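Local coordinates for probable benzoylformate decarboxylase (Rhodococcus jostii, PDB 7ORX), which binds thiamine diphosphate and belongs to the family of enzymes that depend on this cofactor, here assembled from four copies of the chain, at residues R140-N143 / Q144-T148; P212-A216 / D217-A221; A367-P370 / D371-Y375. All coordinates share one frame; numbering follows the deposited sequence.

Interaction 1: residues R140-N143 / Q144-T148; sequences RTIN and QAIHT
Gln144 leans back along its helix to Arg140, one turn earlier, and can be traced outward from its CB. That atom lies over the backbone carbonyls of the preceding turn, 3.5 Å from Arg140 O. With CG anti to the backbone N (chi1 169°) and the rest of the chain extended, the side chain runs alongside that of Arg140, both pointing the same way. Gln144 CD follows at 3.8 Å from Arg140 NH1. At the tip, Gln144 OE1 accepts a nearly straight hydrogen bond of 2.8 Å from Arg140 NH1. The oxygen meets the guanidinium at its edge, in plane, whereas the donor stands above the carbonyl plane of the amide. The side chain also packs on Trp128, on Arg310 of the second subunit and on Gly108 of the third. Glutamine suits a buried place beside a cation, offering a carbonyl without a second charge. Arg140 NE pairs with Asp137, and NH1 also reaches Arg310 O of the second subunit, which helps fix the guanidinium's rotation. On another side of the helix, Asn143 and His147 meet with amide and ring planes 86° apart; Asn143 ND2 comes to the ring edge, 2.9 Å from His147 NE2, while Asn143 OD1 is bonded to Arg18. Ile142 CG2 touches Ile146 CD1 at 4.0 Å, branched apolar side chains one turn apart, with Ile142 resting on Thr11 of helix 7-17. Small Ala145 lets the helix lie close to Trp128, Val157 and Val159. The whole is the helix of a beta-alpha-beta unit, joining parallel neighbouring strands 128-130 and 157-162.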
loop_
_atom_site.group_PDB
_atom_site.type_symbol
_atom_site.label_atom_id
_atom_site.label_comp_id
_atom_site.label_asym_id
_atom_site.label_seq_id
_atom_site.Cartn_x
_atom_site.Cartn_y
_atom_site.Cartn_z
ATOM N N ARG C 140 -22.059 5.508 -8.197
ATOM C CA ARG C 140 -21.089 6.484 -8.796
ATOM C C ARG C 140 -19.699 5.841 -8.807
ATOM O O ARG C 140 -18.972 6.018 -9.783
ATOM C CB ARG C 140 -21.133 7.831 -8.061
ATOM C CG ARG C 140 -20.276 8.928 -8.690
ATOM C CD ARG C 140 -19.760 9.940 -7.651
ATOM N NE ARG C 140 -19.014 9.180 -6.672
ATOM C CZ ARG C 140 -17.749 8.744 -6.860
ATOM N NH1 ARG C 140 -17.048 9.133 -7.918
ATOM N NH2 ARG C 140 -17.170 7.971 -5.952
ATOM N N THR C 141 -19.337 5.111 -7.759
ATOM C CA THR C 141 -18.055 4.373 -7.707
ATOM C C THR C 141 -17.964 3.468 -8.954
ATOM O O THR C 141 -16.917 3.419 -9.582
ATOM C CB THR C 141 -17.908 3.601 -6.399
ATOM O OG1 THR C 141 -17.757 4.519 -5.321
ATOM C CG2 THR C 141 -16.704 2.678 -6.410
ATOM N N ILE C 142 -19.036 2.772 -9.319
ATOM C CA ILE C 142 -19.049 1.879 -10.502
ATOM C C ILE C 142 -19.027 2.732 -11.764
ATOM O O ILE C 142 -18.279 2.386 -12.664
ATOM C CB ILE C 142 -20.210 0.882 -10.452
ATOM C CG1 ILE C 142 -20.094 0.047 -9.175
ATOM C CG2 ILE C 142 -20.223 -0.014 -11.684
ATOM C CD1 ILE C 142 -21.082 -1.067 -9.116
ATOM N N ASN C 143 -19.747 3.821 -11.831
ATOM C CA ASN C 143 -19.617 4.751 -12.984
ATOM C C ASN C 143 -18.157 5.159 -13.144
ATOM O O ASN C 143 -17.636 5.059 -14.271
ATOM C CB ASN C 143 -20.437 6.044 -12.880
ATOM C CG ASN C 143 -20.493 6.731 -14.225
ATOM O OD1 ASN C 143 -20.810 6.093 -15.212
ATOM N ND2 ASN C 143 -20.150 7.996 -14.301
ATOM N N GLN C 144 -17.514 5.603 -12.068
ATOM C CA GLN C 144 -16.105 6.075 -12.108
ATOM C C GLN C 144 -15.193 4.910 -12.557
ATOM O O GLN C 144 -14.309 5.115 -13.424
ATOM C CB GLN C 144 -15.703 6.590 -10.730
ATOM C CG GLN C 144 -14.227 6.851 -10.593
ATOM C CD GLN C 144 -13.878 7.641 -9.346
ATOM O OE1 GLN C 144 -14.622 7.797 -8.359
ATOM N NE2 GLN C 144 -12.693 8.194 -9.370
ATOM N N ALA C 145 -15.381 3.728 -11.971
ATOM C CA ALA C 145 -14.656 2.500 -12.339
ATOM C C ALA C 145 -14.705 2.316 -13.854
ATOM O O ALA C 145 -13.620 2.051 -14.441
ATOM C CB ALA C 145 -15.232 1.290 -11.643
ATOM N N ILE C 146 -15.877 2.450 -14.476
ATOM C CA ILE C 146 -16.023 2.133 -15.930
ATOM C C ILE C 146 -15.297 3.210 -16.725
ATOM O O ILE C 146 -14.539 2.851 -17.607
ATOM C CB ILE C 146 -17.491 1.997 -16.341
ATOM C CG1 ILE C 146 -18.103 0.757 -15.691
ATOM C CG2 ILE C 146 -17.639 1.984 -17.856
ATOM C CD1 ILE C 146 -19.597 0.806 -15.579
ATOM N N HIS C 147 -15.496 4.478 -16.415
ATOM C CA HIS C 147 -14.884 5.565 -17.223
ATOM C C HIS C 147 -13.364 5.449 -17.165
ATOM O O HIS C 147 -12.681 5.700 -18.188
ATOM C CB HIS C 147 -15.296 6.926 -16.677
ATOM C CG HIS C 147 -16.717 7.261 -16.938
ATOM N ND1 HIS C 147 -17.271 7.155 -18.197
ATOM C CD2 HIS C 147 -17.671 7.758 -16.109
ATOM C CE1 HIS C 147 -18.529 7.560 -18.128
ATOM N NE2 HIS C 147 -18.794 7.939 -16.852
ATOM N N THR C 148 -12.881 5.194 -15.952
ATOM C CA THR C 148 -11.444 5.018 -15.611
ATOM C C THR C 148 -10.904 3.837 -16.426
ATOM O O THR C 148 -9.865 3.990 -17.036
ATOM C CB THR C 148 -11.238 4.768 -14.112
ATOM O OG1 THR C 148 -11.748 5.859 -13.347
ATOM C CG2 THR C 148 -9.790 4.560 -13.742
#

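Interaction 2: residues P212-A216 / D217-A221; sequences PAVDA and DRANA
Val214 O is the acceptor around which the chain turns: Ala219 N reaches it over 3.1 Å, and Asp217 N adds a weak second bond. The better bond of Asp217 N goes to Ala213 O, also 3.1 Å away, and Arg218 N donates to Asp215 O at 2.9 Å. A small apolar contact accompanies the backbone pattern, Val214 CG1 lying 4.0 Å from Ala219 CB. Placing CG1 anti to the backbone N (chi1 177°) carries this branch to the side where the chain returns. These are the features of a Schellman motif ending helix 212-216, with Arg218 as the C-prime residue. Its positive phi of 57° reverses the chain; glycine is the commonest residue there, but an arginine with its side chain at the exposed surface can adopt it. Ala219 then serves as N-cap of helix 220-230, and the two helices follow each other with hardly any linker. Asp215 ties them together: Asn220 ND2, at the start of the second helix, gives a 3.0 Å hydrogen bond to Asp215 OD1, meeting it on the anti side, with carboxylate and amide planes 81° apart. An acid suits this place because both its oxygens are used. OD1 also accepts from Gly396 N, and OD2 forms a salt bridge with Arg242. Asp217 turns its carboxylate elsewhere, OD2 accepting from Gly322 N close to the start of helix 321-331. Farther out, Val321 and Leu325 of that helix pack on Val214, and Leu325 also touches Ala219.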
loop_
_atom_site.group_PDB
_atom_site.type_symbol
_atom_site.label_atom_id
_atom_site.label_comp_id
_atom_site.label_asym_id
_atom_site.label_seq_id
_atom_site.Cartn_x
_atom_site.Cartn_y
_atom_site.Cartn_z
ATOM N N PRO C 212 0.986 -3.678 -29.916
ATOM C CA PRO C 212 -0.364 -4.206 -29.808
ATOM C C PRO C 212 -1.356 -3.079 -30.007
ATOM O O PRO C 212 -2.419 -3.355 -30.552
ATOM C CB PRO C 212 -0.465 -4.886 -28.428
ATOM C CG PRO C 212 0.777 -4.525 -27.697
ATOM C CD PRO C 212 1.757 -3.926 -28.699
ATOM N N ALA C 213 -1.027 -1.871 -29.547
ATOM C CA ALA C 213 -2.017 -0.762 -29.553
ATOM C C ALA C 213 -2.419 -0.410 -30.989
ATOM O O ALA C 213 -3.467 0.095 -31.164
ATOM C CB ALA C 213 -1.477 0.431 -28.823
ATOM N N VAL C 214 -1.639 -0.757 -32.000
ATOM C CA VAL C 214 -2.065 -0.564 -33.413
ATOM C C VAL C 214 -3.246 -1.485 -33.665
ATOM O O VAL C 214 -4.219 -1.005 -34.212
ATOM C CB VAL C 214 -0.940 -0.833 -34.422
ATOM C CG1 VAL C 214 -1.457 -0.688 -35.845
ATOM C CG2 VAL C 214 0.259 0.085 -34.204
ATOM N N ASP C 215 -3.165 -2.747 -33.255
ATOM C CA ASP C 215 -4.266 -3.732 -33.442
ATOM C C ASP C 215 -5.458 -3.292 -32.592
ATOM O O ASP C 215 -6.544 -3.151 -33.155
ATOM C CB ASP C 215 -3.851 -5.177 -33.126
ATOM C CG ASP C 215 -4.790 -6.243 -33.653
ATOM O OD1 ASP C 215 -5.117 -6.192 -34.887
ATOM O OD2 ASP C 215 -5.180 -7.141 -32.837
ATOM N N ALA C 216 -5.268 -3.031 -31.303
ATOM C CA ALA C 216 -6.326 -2.512 -30.383
ATOM C C ALA C 216 -7.097 -1.338 -31.007
ATOM O O ALA C 216 -8.306 -1.332 -30.841
ATOM C CB ALA C 216 -5.753 -2.125 -29.049
ATOM N N ASP C 217 -6.437 -0.402 -31.700
ATOM C CA ASP C 217 -7.057 0.863 -32.203
ATOM C C ASP C 217 -7.576 0.655 -33.628
ATOM O O ASP C 217 -7.955 1.676 -34.272
ATOM C CB ASP C 217 -6.096 2.062 -32.118
ATOM C CG ASP C 217 -6.239 2.860 -30.801
ATOM O OD1 ASP C 217 -6.554 2.208 -29.724
ATOM O OD2 ASP C 217 -6.063 4.171 -30.837
ATOM N N ARG C 218 -7.552 -0.605 -34.118
ATOM C CA ARG C 218 -8.095 -0.987 -35.450
ATOM C C ARG C 218 -7.404 -0.152 -36.522
ATOM O O ARG C 218 -8.103 0.338 -37.409
ATOM C CB ARG C 218 -9.617 -0.793 -35.489
ATOM C CG ARG C 218 -10.352 -1.706 -34.522
ATOM C CD ARG C 218 -11.775 -1.338 -34.126
ATOM N NE ARG C 218 -12.637 -2.487 -34.365
ATOM C CZ ARG C 218 -12.703 -3.597 -33.617
ATOM N NH1 ARG C 218 -11.969 -3.760 -32.530
ATOM N NH2 ARG C 218 -13.530 -4.560 -33.964
ATOM N N ALA C 219 -6.090 0.021 -36.424
ATOM C CA ALA C 219 -5.289 0.862 -37.340
ATOM C C ALA C 219 -4.397 0.009 -38.264
ATOM O O ALA C 219 -3.458 0.574 -38.846
ATOM C CB ALA C 219 -4.458 1.792 -36.514
ATOM N N ASN C 220 -4.676 -1.294 -38.422
ATOM C CA ASN C 220 -3.862 -2.228 -39.247
ATOM C C ASN C 220 -3.715 -1.665 -40.665
ATOM O O ASN C 220 -2.561 -1.548 -41.120
ATOM C CB ASN C 220 -4.439 -3.635 -39.184
ATOM C CG ASN C 220 -4.601 -4.128 -37.761
ATOM O OD1 ASN C 220 -5.381 -3.537 -37.007
ATOM N ND2 ASN C 220 -3.862 -5.187 -37.401
ATOM N N ALA C 221 -4.819 -1.246 -41.286
ATOM C CA ALA C 221 -4.897 -0.667 -42.655
ATOM C C ALA C 221 -4.048 0.610 -42.815
ATOM O O ALA C 221 -3.421 0.756 -43.908
ATOM C CB ALA C 221 -6.327 -0.352 -43.008
#

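Interaction 3: residues A367-P370 / D371-Y375; sequences AGAP and DDAIY
Ala369 CB and the hydroxyl of Tyr375 meet on the inner side of this bend, 3.2 Å apart, the methyl standing at the edge of the ring near its plane. Tyr375 CG lies beside its backbone N (chi1 -60°), which carries the phenol past Ala373 to Ala369, the first residue after helix 358-368. Ala373 CB approaches the same methyl more distantly, at 4.5 Å; residues this small let the chain fold back beside the large ring. The chain reverses through a type I beta turn from Pro370 to Ala373, closed by the 3.1 Å hydrogen bond from Ala373 N to Pro370 O. Its outer side is looser and more polar. Asp371 and Asp372 occupy the two central positions of the turn, where acids suit contact with solvent, and across the contact the side chain of Asp372 merely brings OD1 to 3.6 Å from Pro370 CB. The backbone is tied down all the same, Asp372 O accepting a hydrogen bond from Arg423 NE. The turn carries the chain from helix 358-368 into strand 374-378, which lies between strands 398-399 and 425-430; Ile426 backs both alanines and Tyr375, while Phe510 packs on Ala369 and Leu514 on Pro370, both from helix 503-515.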
loop_
_atom_site.group_PDB
_atom_site.type_symbol
_atom_site.label_atom_id
_atom_site.label_comp_id
_atom_site.label_asym_id
_atom_site.label_seq_id
_atom_site.Cartn_x
_atom_site.Cartn_y
_atom_site.Cartn_z
ATOM N N ALA C 367 -3.039 -24.149 -43.858
ATOM C CA ALA C 367 -3.737 -24.791 -44.995
ATOM C C ALA C 367 -5.186 -25.146 -44.642
ATOM O O ALA C 367 -6.013 -25.132 -45.542
ATOM C CB ALA C 367 -2.967 -26.014 -45.400
ATOM N N GLY C 368 -5.491 -25.494 -43.392
ATOM C CA GLY C 368 -6.835 -25.952 -42.962
ATOM C C GLY C 368 -7.732 -24.824 -42.503
ATOM O O GLY C 368 -8.912 -24.977 -42.587
ATOM N N ALA C 369 -7.192 -23.732 -41.981
ATOM C CA ALA C 369 -7.940 -22.772 -41.141
ATOM C C ALA C 369 -8.513 -21.701 -42.036
ATOM O O ALA C 369 -7.871 -21.302 -42.991
ATOM C CB ALA C 369 -7.057 -22.130 -40.103
ATOM N N PRO C 370 -9.693 -21.143 -41.693
ATOM C CA PRO C 370 -10.256 -20.037 -42.468
ATOM C C PRO C 370 -9.322 -18.823 -42.567
ATOM O O PRO C 370 -8.585 -18.567 -41.630
ATOM C CB PRO C 370 -11.517 -19.673 -41.704
ATOM C CG PRO C 370 -11.864 -20.914 -40.914
ATOM C CD PRO C 370 -10.548 -21.579 -40.578
ATOM N N ASP C 371 -9.397 -18.103 -43.701
ATOM C CA ASP C 371 -8.741 -16.800 -44.008
ATOM C C ASP C 371 -8.708 -15.887 -42.757
ATOM O O ASP C 371 -7.741 -15.139 -42.570
ATOM C CB ASP C 371 -9.545 -16.177 -45.165
ATOM C CG ASP C 371 -8.923 -15.040 -45.956
ATOM O OD1 ASP C 371 -7.875 -15.319 -46.650
ATOM O OD2 ASP C 371 -9.532 -13.897 -45.936
ATOM N N ASP C 372 -9.748 -15.927 -41.924
ATOM C CA ASP C 372 -10.032 -14.896 -40.899
ATOM C C ASP C 372 -10.082 -15.531 -39.512
ATOM O O ASP C 372 -10.706 -14.943 -38.615
ATOM C CB ASP C 372 -11.351 -14.178 -41.214
ATOM C CG ASP C 372 -12.614 -15.055 -41.184
ATOM O OD1 ASP C 372 -12.499 -16.308 -41.069
ATOM O OD2 ASP C 372 -13.720 -14.486 -41.253
ATOM N N ALA C 373 -9.420 -16.656 -39.297
ATOM C CA ALA C 373 -9.353 -17.252 -37.946
ATOM C C ALA C 373 -8.753 -16.216 -36.999
ATOM O O ALA C 373 -8.002 -15.378 -37.473
ATOM C CB ALA C 373 -8.551 -18.512 -37.955
ATOM N N ILE C 374 -9.071 -16.317 -35.719
ATOM C CA ILE C 374 -8.391 -15.640 -34.582
ATOM C C ILE C 374 -7.530 -16.668 -33.850
ATOM O O ILE C 374 -8.104 -17.667 -33.415
ATOM C CB ILE C 374 -9.455 -15.082 -33.614
ATOM C CG1 ILE C 374 -10.335 -14.040 -34.302
ATOM C CG2 ILE C 374 -8.810 -14.543 -32.352
ATOM C CD1 ILE C 374 -11.447 -13.535 -33.471
ATOM N N TYR C 375 -6.227 -16.441 -33.669
ATOM C CA TYR C 375 -5.372 -17.415 -32.950
ATOM C C TYR C 375 -5.088 -16.903 -31.550
ATOM O O TYR C 375 -4.479 -15.863 -31.438
ATOM C CB TYR C 375 -4.085 -17.717 -33.725
ATOM C CG TYR C 375 -4.347 -18.310 -35.087
ATOM C CD1 TYR C 375 -4.592 -19.659 -35.268
ATOM C CD2 TYR C 375 -4.426 -17.501 -36.197
ATOM C CE1 TYR C 375 -4.850 -20.184 -36.531
ATOM C CE2 TYR C 375 -4.700 -18.000 -37.452
ATOM C CZ TYR C 375 -4.901 -19.347 -37.635
ATOM O OH TYR C 375 -5.163 -19.796 -38.902
#

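The three contacts are in series along the chain and do not touch. Interactions 2 and 3 are nearest neighbours, with centres about 19 Å and nearest atoms about 8 Å apart. They are bridged through the chain segment before strand 398-399: Gly396 bonds to interaction 2, and Ser397 pairs with the strand of interaction 3. Interaction 1 lies about 26 Å from interaction 2 and about 38 Å from interaction 3, centre to centre, the latter across the middle of the chain; it alone meets other subunits. None supplies a residue to the thiamine diphosphate pockets, but strand 374-378 of interaction 3 ends just before the part (379 to 463) that contributes pocket residues.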